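Local coordinates for anti-sigma-I factor RsgI3 (Clostridium thermocellum, PDB 6QE7), which probably holds the sigma factor SigI3 inactive until its extracellular sensing region, a pair of PA14 domains that binds pectin, meets plant polysaccharide, at residues D25-F30 and K131-S136; F64-D69 and A120-S125. All blocks are in the same frame, centred on the assembly; numbering follows the deposited sequence.

Interaction 1: residues D25-F30 and K131-S136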
loop_
_atom_site.group_PDB
_atom_site.type_symbol
_atom_site.label_atom_id
_atom_site.label_comp_id
_atom_site.label_asym_id
_atom_site.label_seq_id
_atom_site.Cartn_x
_atom_site.Cartn_y
_atom_site.Cartn_z
ATOM N N ASP A 25 1.515 -8.414 20.050
ATOM C CA ASP A 25 2.908 -8.711 20.340
ATOM C C ASP A 25 3.133 -8.226 21.759
ATOM O O ASP A 25 2.899 -7.050 22.094
ATOM C CB ASP A 25 3.803 -8.034 19.300
ATOM C CG ASP A 25 3.580 -8.552 17.882
ATOM O OD1 ASP A 25 3.453 -9.774 17.737
ATOM O OD2 ASP A 25 3.453 -7.733 16.942
ATOM N N PRO A 26 3.644 -9.087 22.644
ATOM C CA PRO A 26 3.855 -8.669 24.034
ATOM C C PRO A 26 4.921 -7.592 24.172
ATOM O O PRO A 26 4.822 -6.700 25.045
ATOM C CB PRO A 26 4.331 -9.950 24.771
ATOM C CG PRO A 26 4.400 -11.076 23.749
ATOM C CD PRO A 26 4.009 -10.490 22.388
ATOM N N CYS A 27 5.938 -7.685 23.332
ATOM C CA CYS A 27 6.966 -6.644 23.237
ATOM C C CYS A 27 7.522 -6.653 21.806
ATOM O O CYS A 27 7.115 -7.515 20.990
ATOM C CB CYS A 27 8.009 -6.877 24.312
ATOM S SG CYS A 27 9.072 -8.293 23.966
ATOM N N ILE A 28 8.264 -5.605 21.482
ATOM C CA ILE A 28 8.896 -5.364 20.158
ATOM C C ILE A 28 10.348 -5.710 20.340
ATOM O O ILE A 28 11.097 -4.869 20.773
ATOM C CB ILE A 28 8.650 -3.957 19.546
ATOM C CG1 ILE A 28 7.150 -3.653 19.449
ATOM C CG2 ILE A 28 9.348 -3.859 18.190
ATOM C CD1 ILE A 28 6.816 -2.228 19.051
ATOM N N ASP A 29 10.627 -6.970 20.040
ATOM C CA ASP A 29 11.941 -7.610 20.209
ATOM C C ASP A 29 12.062 -8.749 19.179
ATOM O O ASP A 29 11.995 -9.930 19.580
ATOM C CB ASP A 29 12.107 -8.173 21.614
ATOM C CG ASP A 29 13.550 -8.605 21.869
ATOM O OD1 ASP A 29 14.435 -8.152 21.129
ATOM O OD2 ASP A 29 13.794 -9.395 22.804
ATOM N N PHE A 30 12.201 -8.392 17.907
ATOM C CA PHE A 30 12.106 -9.333 16.791
ATOM C C PHE A 30 13.421 -9.370 16.060
ATOM O O PHE A 30 13.916 -8.352 15.649
ATOM C CB PHE A 30 10.940 -8.931 15.885
ATOM C CG PHE A 30 9.590 -9.164 16.477
ATOM C CD1 PHE A 30 9.085 -10.447 16.592
ATOM C CD2 PHE A 30 8.806 -8.118 16.898
ATOM C CE1 PHE A 30 7.836 -10.680 17.150
ATOM C CE2 PHE A 30 7.549 -8.347 17.453
ATOM C CZ PHE A 30 7.036 -9.618 17.509
ATOM N N LYS A 131 18.400 0.331 30.837
ATOM C CA LYS A 131 18.005 0.233 29.435
ATOM C C LYS A 131 17.479 -1.176 29.268
ATOM O O LYS A 131 18.262 -2.073 29.517
ATOM C CB LYS A 131 19.197 0.486 28.525
ATOM C CG LYS A 131 18.826 0.624 27.064
ATOM C CD LYS A 131 20.030 0.593 26.171
ATOM C CE LYS A 131 19.702 0.842 24.716
ATOM N NZ LYS A 131 20.931 0.967 23.888
ATOM N N GLU A 132 16.202 -1.338 28.915
ATOM C CA GLU A 132 15.664 -2.662 28.549
ATOM C C GLU A 132 14.785 -2.517 27.304
ATOM O O GLU A 132 14.348 -1.384 27.055
ATOM C CB GLU A 132 14.880 -3.161 29.772
ATOM C CG GLU A 132 13.846 -2.195 30.268
ATOM C CD GLU A 132 12.884 -2.683 31.350
ATOM O OE1 GLU A 132 13.189 -3.702 31.950
ATOM O OE2 GLU A 132 11.819 -2.010 31.620
ATOM N N ILE A 133 14.541 -3.623 26.593
ATOM C CA ILE A 133 13.303 -3.905 25.818
ATOM C C ILE A 133 12.074 -3.452 26.596
ATOM O O ILE A 133 11.841 -3.919 27.713
ATOM C CB ILE A 133 13.192 -5.405 25.451
ATOM C CG1 ILE A 133 14.331 -5.895 24.560
ATOM C CG2 ILE A 133 11.836 -5.661 24.817
ATOM C CD1 ILE A 133 14.239 -5.354 23.108
ATOM N N ILE A 134 11.207 -2.646 25.994
ATOM C CA ILE A 134 10.035 -2.186 26.767
ATOM C C ILE A 134 9.196 -3.421 27.022
ATOM O O ILE A 134 8.707 -4.054 26.085
ATOM C CB ILE A 134 9.209 -1.079 26.100
ATOM C CG1 ILE A 134 10.053 0.136 25.714
ATOM C CG2 ILE A 134 8.032 -0.664 26.987
ATOM C CD1 ILE A 134 9.240 1.331 25.225
ATOM N N PRO A 135 8.886 -3.746 28.285
ATOM C CA PRO A 135 8.183 -4.991 28.577
ATOM C C PRO A 135 6.666 -4.916 28.497
ATOM O O PRO A 135 6.123 -3.825 28.454
ATOM C CB PRO A 135 8.651 -5.272 30.009
ATOM C CG PRO A 135 8.744 -3.903 30.595
ATOM C CD PRO A 135 9.323 -3.039 29.499
ATOM N N SER A 136 6.022 -6.091 28.434
ATOM C CA SER A 136 4.582 -6.225 28.142
ATOM C C SER A 136 3.788 -5.626 29.275
ATOM O O SER A 136 2.674 -5.190 29.015
ATOM C CB SER A 136 4.126 -7.652 27.914
ATOM O OG SER A 136 4.519 -8.487 28.978
HETATM O O HOH W 1 9.226 -3.506 23.337
#
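Ile-133 lays its side chain across Asp-29, the two crossing at about a right angle, so that CD1 of Ile-133 comes 3.4 Å from OD1 of Asp-29 and its CG1 lies beside the same carboxylate. Its other branch, CG2, is anti to the backbone N and turns to Cys-27, 3.9 Å from SG. That sulfur takes the crowded position between its own backbone N and carbonyl carbon (chi1 73°), while CB of Cys-27 lies 3.4 Å from the carbonyl O of Ile-134. No direct hydrogen bond joins 25-30 to 131-136. A single water spans the gap instead, accepting from Ile-28 N at 3.0 Å and lying 2.8 Å from Ile-134 O, one of several acceptors around it. Beyond it the chains close up: Ser-136 CA lies 3.1 Å from Pro-26 O, a bent CA-H...O contact. Over 26-29 and 133-136 the chains run in nearly opposite directions, 167° apart. Ile-28 and Ile-134 both hydrogen-bond through their backbones to Leu-122. Strands 29-31 and 132-133 thus follow one another along one edge of strand 119-125, the water linking the residues just before the one and just after the other, within a sheet of the first PA14 domain's beta-sandwich.

Interaction 2: residues F64-D69 and A120-S125. With CA (calcium ion), chain D.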
loop_
_atom_site.group_PDB
_atom_site.type_symbol
_atom_site.label_atom_id
_atom_site.label_comp_id
_atom_site.label_asym_id
_atom_site.label_seq_id
_atom_site.Cartn_x
_atom_site.Cartn_y
_atom_site.Cartn_z
ATOM N N PHE A 64 13.719 6.748 24.382
ATOM C CA PHE A 64 13.269 5.616 23.526
ATOM C C PHE A 64 14.345 5.330 22.486
ATOM O O PHE A 64 15.056 6.255 21.923
ATOM C CB PHE A 64 11.948 5.919 22.833
ATOM C CG PHE A 64 10.862 5.948 23.828
ATOM C CD1 PHE A 64 10.711 7.046 24.656
ATOM C CD2 PHE A 64 10.087 4.845 24.049
ATOM C CE1 PHE A 64 9.708 7.070 25.604
ATOM C CE2 PHE A 64 9.064 4.887 24.975
ATOM C CZ PHE A 64 8.889 5.991 25.761
ATOM N N TYR A 65 14.575 4.038 22.300
ATOM C CA TYR A 65 15.511 3.521 21.273
ATOM C C TYR A 65 14.766 2.502 20.399
ATOM O O TYR A 65 14.003 1.676 20.918
ATOM C CB TYR A 65 16.712 2.780 21.850
ATOM C CG TYR A 65 17.341 3.360 23.093
ATOM C CD1 TYR A 65 16.686 3.353 24.327
ATOM C CD2 TYR A 65 18.607 3.916 23.023
ATOM C CE1 TYR A 65 17.318 3.855 25.463
ATOM C CE2 TYR A 65 19.233 4.436 24.147
ATOM C CZ TYR A 65 18.583 4.409 25.368
ATOM O OH TYR A 65 19.231 4.979 26.445
ATOM N N THR A 66 15.076 2.549 19.105
ATOM C CA THR A 66 14.660 1.579 18.078
ATOM C C THR A 66 15.949 1.005 17.520
ATOM O O THR A 66 16.903 1.728 17.348
ATOM C CB THR A 66 13.775 2.233 17.014
ATOM O OG1 THR A 66 14.530 3.230 16.311
ATOM C CG2 THR A 66 12.528 2.865 17.584
ATOM N N VAL A 67 15.995 -0.302 17.358
ATOM C CA VAL A 67 17.067 -0.921 16.549
ATOM C C VAL A 67 16.320 -1.699 15.467
ATOM O O VAL A 67 15.607 -2.646 15.829
ATOM C CB VAL A 67 17.972 -1.849 17.401
ATOM C CG1 VAL A 67 19.140 -2.350 16.584
ATOM C CG2 VAL A 67 18.480 -1.137 18.630
ATOM N N THR A 68 16.490 -1.307 14.212
ATOM C CA THR A 68 15.668 -1.775 13.079
ATOM C C THR A 68 16.554 -2.001 11.881
ATOM O O THR A 68 17.490 -1.213 11.625
ATOM C CB THR A 68 14.547 -0.823 12.683
ATOM O OG1 THR A 68 14.935 0.554 12.444
ATOM C CG2 THR A 68 13.468 -0.802 13.731
ATOM N N ASP A 69 16.104 -2.972 11.105
ATOM C CA ASP A 69 16.450 -3.120 9.687
ATOM C C ASP A 69 15.152 -3.536 9.005
ATOM O O ASP A 69 14.704 -4.643 9.330
ATOM C CB ASP A 69 17.597 -4.123 9.548
ATOM C CG ASP A 69 17.877 -4.465 8.101
ATOM O OD1 ASP A 69 16.991 -4.161 7.218
ATOM O OD2 ASP A 69 18.963 -4.980 7.860
ATOM N N ALA A 120 13.373 -5.744 14.381
ATOM C CA ALA A 120 12.736 -4.570 15.010
ATOM C C ALA A 120 12.709 -4.782 16.523
ATOM O O ALA A 120 12.115 -5.792 17.021
ATOM C CB ALA A 120 11.356 -4.330 14.452
ATOM N N LYS A 121 13.244 -3.802 17.210
ATOM C CA LYS A 121 13.358 -3.769 18.690
ATOM C C LYS A 121 13.123 -2.364 19.187
ATOM O O LYS A 121 13.713 -1.402 18.564
ATOM C CB LYS A 121 14.773 -4.134 19.123
ATOM C CG LYS A 121 15.167 -5.530 18.689
ATOM C CD LYS A 121 16.585 -5.925 18.933
ATOM C CE LYS A 121 16.816 -7.241 18.229
ATOM N NZ LYS A 121 17.848 -8.031 18.910
ATOM N N LEU A 122 12.320 -2.272 20.243
ATOM C CA LEU A 122 11.989 -0.999 20.921
ATOM C C LEU A 122 12.462 -1.078 22.376
ATOM O O LEU A 122 11.949 -1.923 23.093
ATOM C CB LEU A 122 10.478 -0.775 20.855
ATOM C CG LEU A 122 9.962 0.450 21.598
ATOM C CD1 LEU A 122 10.529 1.706 21.003
ATOM C CD2 LEU A 122 8.449 0.517 21.579
ATOM N N MET A 123 13.319 -0.158 22.793
ATOM C CA MET A 123 13.895 -0.113 24.147
ATOM C C MET A 123 13.617 1.246 24.783
ATOM O O MET A 123 13.094 2.146 24.120
ATOM C CB MET A 123 15.395 -0.375 24.043
ATOM C CG MET A 123 15.670 -1.670 23.374
ATOM S SD MET A 123 17.345 -2.107 23.384
ATOM C CE MET A 123 18.113 -0.987 22.229
ATOM N N TRP A 124 13.839 1.361 26.083
ATOM C CA TRP A 124 13.737 2.633 26.814
ATOM C C TRP A 124 14.737 2.612 27.977
ATOM O O TRP A 124 15.137 1.558 28.371
ATOM C CB TRP A 124 12.334 2.944 27.320
ATOM C CG TRP A 124 11.795 2.078 28.399
ATOM C CD1 TRP A 124 12.361 0.949 28.921
ATOM C CD2 TRP A 124 10.483 2.175 28.950
ATOM N NE1 TRP A 124 11.476 0.341 29.760
ATOM C CE2 TRP A 124 10.340 1.099 29.840
ATOM C CE3 TRP A 124 9.460 3.103 28.854
ATOM C CZ2 TRP A 124 9.210 0.928 30.617
ATOM C CZ3 TRP A 124 8.331 2.931 29.622
ATOM C CH2 TRP A 124 8.206 1.839 30.482
ATOM N N SER A 125 15.072 3.783 28.473
ATOM C CA SER A 125 16.017 4.049 29.570
ATOM C C SER A 125 15.578 5.355 30.221
ATOM O O SER A 125 14.771 6.117 29.582
ATOM C CB SER A 125 17.443 4.059 29.077
ATOM O OG SER A 125 17.750 5.264 28.407
HETATM CA CA CA D . 16.466 -5.349 5.334
HETATM O O HOH W 2 19.177 -4.951 5.199
HETATM O O HOH W 3 17.892 -3.850 3.528
#
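Strands 64-69 and 120-125 are joined through their backbones, antiparallel at 155°, their axes 4.5 Å apart at closest approach. Tyr-65 and Met-123 form one hydrogen-bonded pair: Met-123 N reaches Tyr-65 O at 2.7 Å in the carbonyl plane, whereas Tyr-65 N meets Met-123 O from above its plane. Val-67 and Lys-121 form the next, with the Lys-121 N bond to Val-67 O more bent (131°). On the buried face the side chains meet one another more loosely: CB of Trp-124 sits over one face of the Phe-64 ring, CD1 of Leu-122 stands at its edge, and Phe-64 CZ approaches the indole edge 4.3 Å from CE3. They pack mainly against the facing sheet, with its Leu-74 and Ile-107, in the core of a PA14 beta-sandwich. The tight part is the partly exposed face. Here Met-123, bent at chi3 (-72°), brings CE to 3.6 Å from Val-67 CG2. Tyr-65 leans along strand 120-125, ring edge against the backbone of Met-123 and Trp-124, and its OH makes a very short 2.5 Å hydrogen bond with Ser-125 OG. Lys-121 is the loose side, its extended chain leading away. At the far end Asp-69 OD1 binds calcium at 2.3 Å, alongside Asp-70, Gln-113, Val-115 and Ala-117, while its OD2 accepts from a calcium-bound water.

Strand 119-125 is common ground: interaction 2 pairs it with strand 60-69, and both segments of interaction 1 bond to its other edge, 25-30 through Phe-30 N to Ala-120 O (2.7 Å, a probable hydrogen bond) and 131-136 through the backbone of Glu-132 with that of Trp-124. Interaction 2, nested along the chain inside the loop closed by interaction 1, buries 588 Å² against 253 Å² and is held by regular backbone bonds with a hydrophobic layer beneath. Interaction 1 lies at the sheet's margin, with more exposed residues; its segments rely on a water and a methyl-on-carboxylate contact. Lys-131 ties the two together, packing on Met-123 and forming a cation-pi contact with Tyr-65; Glu-132 accepts from Trp-124 NE1.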